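Local coordinates for molybdenum cofactor carrier protein (Chlamydomonas reinhardtii, PDB 2IZ6), which probably binds the molybdenum cofactor and carries it toward the enzymes that use it, at residues A42-I47 with G163-V168. Residues are numbered along the deposited sequence; the frame is centred on the assembly and turned at random.
Sequences ATHGWI and GAIAAV
Trp46 and Val168 meet by a CH-pi contact: Val168 CG1 lies 4.0 Å from the centroid of the indole six-membered ring, 27° off its normal. Followed outward from CB, the tryptophan sets CG beside its backbone N (chi1 -49°), and the rotation about CB-CG then turns the benzo edge toward helix 161-173. CE3 makes the first, marginal approach to Val168 CG1. CZ3 comes closer, 3.7 Å from Val168 CG1, and also has Ile165 CD1 at the ring edge, 4.0 Å away. CH2 again finds Val168 CG1. The opposite face carries His44 CB, 3.4 Å above the plane, so the indole is clamped between two aliphatic groups. Ile165 divides its branches: CD1 goes to Trp46, while CG2 reaches His44 CE1 at 3.5 Å; His44 ND1 hydrogen-bonds Gln40 O. With an alanine at Trp46, Val168 CG1 and Ile165 CD1 would probably lose their aromatic partner, opening a gap beside Ile16. Helix 28-43 ends in a Schellman motif at Gly45, whose phi is positive (81°) and whose N bonds Ala42 O at 2.9 Å. Trp46 and Val168 both touch Ile16 of strand 15-19, as first and last helices pack on one face of a parallel, Rossmann-like sheet.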
loop_
_atom_site.group_PDB
_atom_site.type_symbol
_atom_site.label_atom_id
_atom_site.label_comp_id
_atom_site.label_asym_id
_atom_site.label_seq_id
_atom_site.Cartn_x
_atom_site.Cartn_y
_atom_site.Cartn_z
ATOM N N ALA A 42 -24.013 15.964 -4.073
ATOM C CA ALA A 42 -24.472 15.716 -5.448
ATOM C C ALA A 42 -25.193 16.896 -6.099
ATOM O O ALA A 42 -24.985 17.198 -7.267
ATOM C CB ALA A 42 -25.313 14.570 -5.498
ATOM N N THR A 43 -25.967 17.571 -5.292
ATOM C CA THR A 43 -26.771 18.720 -5.752
ATOM C C THR A 43 -25.885 19.871 -6.183
ATOM O O THR A 43 -26.186 20.586 -7.134
ATOM C CB THR A 43 -27.736 19.167 -4.657
ATOM O OG1 THR A 43 -28.670 18.089 -4.311
ATOM C CG2 THR A 43 -28.495 20.427 -5.087
ATOM N N HIS A 44 -24.725 20.022 -5.509
ATOM C CA HIS A 44 -23.705 20.945 -5.925
ATOM C C HIS A 44 -22.862 20.500 -7.102
ATOM O O HIS A 44 -21.929 21.194 -7.491
ATOM C CB HIS A 44 -22.823 21.313 -4.709
ATOM C CG HIS A 44 -23.489 22.259 -3.766
ATOM N ND1 HIS A 44 -24.448 21.853 -2.872
ATOM C CD2 HIS A 44 -23.416 23.613 -3.662
ATOM C CE1 HIS A 44 -24.905 22.910 -2.209
ATOM N NE2 HIS A 44 -24.263 23.987 -2.641
ATOM N N GLY A 45 -23.136 19.338 -7.687
ATOM C CA GLY A 45 -22.373 18.902 -8.835
ATOM C C GLY A 45 -21.046 18.275 -8.557
ATOM O O GLY A 45 -20.197 18.243 -9.453
ATOM N N TRP A 46 -20.831 17.904 -7.310
ATOM C CA TRP A 46 -19.610 17.306 -6.869
ATOM C C TRP A 46 -19.715 15.773 -6.906
ATOM O O TRP A 46 -20.785 15.222 -6.745
ATOM C CB TRP A 46 -19.191 17.802 -5.480
ATOM C CG TRP A 46 -19.208 19.274 -5.334
ATOM C CD1 TRP A 46 -18.864 20.229 -6.283
ATOM C CD2 TRP A 46 -19.430 19.994 -4.116
ATOM N NE1 TRP A 46 -19.057 21.507 -5.718
ATOM C CE2 TRP A 46 -19.402 21.379 -4.406
ATOM C CE3 TRP A 46 -19.890 19.589 -2.860
ATOM C CZ2 TRP A 46 -19.680 22.361 -3.422
ATOM C CZ3 TRP A 46 -20.204 20.574 -1.882
ATOM C CH2 TRP A 46 -20.050 21.947 -2.187
ATOM N N ILE A 47 -18.553 15.138 -7.079
ATOM C CA ILE A 47 -18.399 13.677 -6.986
ATOM C C ILE A 47 -18.165 13.288 -5.510
ATOM O O ILE A 47 -17.395 13.960 -4.848
ATOM C CB ILE A 47 -17.241 13.172 -7.841
ATOM C CG1 ILE A 47 -17.431 13.426 -9.343
ATOM C CG2 ILE A 47 -17.022 11.689 -7.630
ATOM C CD1 ILE A 47 -16.176 13.229 -10.194
ATOM N N GLY A 163 -23.606 23.947 7.370
ATOM C CA GLY A 163 -22.323 24.531 7.670
ATOM C C GLY A 163 -21.189 23.808 6.995
ATOM O O GLY A 163 -20.238 24.453 6.487
ATOM N N ALA A 164 -21.269 22.500 6.987
ATOM C CA ALA A 164 -20.288 21.659 6.290
ATOM C C ALA A 164 -20.223 21.948 4.811
ATOM O O ALA A 164 -19.155 22.139 4.232
ATOM C CB ALA A 164 -20.575 20.139 6.598
ATOM N N ILE A 165 -21.390 22.031 4.152
ATOM C CA ILE A 165 -21.481 22.332 2.749
ATOM C C ILE A 165 -20.934 23.732 2.442
ATOM O O ILE A 165 -20.218 23.951 1.502
ATOM C CB ILE A 165 -22.934 22.118 2.239
ATOM C CG1 ILE A 165 -23.319 20.632 2.317
ATOM C CG2 ILE A 165 -23.144 22.736 0.826
ATOM C CD1 ILE A 165 -22.564 19.725 1.286
ATOM N N ALA A 166 -21.292 24.705 3.277
ATOM C CA ALA A 166 -20.767 26.048 3.111
ATOM C C ALA A 166 -19.283 26.070 3.227
ATOM O O ALA A 166 -18.635 26.788 2.458
ATOM C CB ALA A 166 -21.414 26.988 4.162
ATOM N N ALA A 167 -18.706 25.306 4.166
ATOM C CA ALA A 167 -17.224 25.230 4.320
ATOM C C ALA A 167 -16.573 24.647 3.059
ATOM O O ALA A 167 -15.605 25.200 2.522
ATOM C CB ALA A 167 -16.848 24.446 5.546
ATOM N N VAL A 168 -17.141 23.551 2.569
ATOM C CA VAL A 168 -16.658 22.930 1.368
ATOM C C VAL A 168 -16.725 23.942 0.185
ATOM O O VAL A 168 -15.810 24.077 -0.575
ATOM C CB VAL A 168 -17.411 21.647 1.025
ATOM C CG1 VAL A 168 -16.930 21.060 -0.335
ATOM C CG2 VAL A 168 -17.229 20.572 2.132
#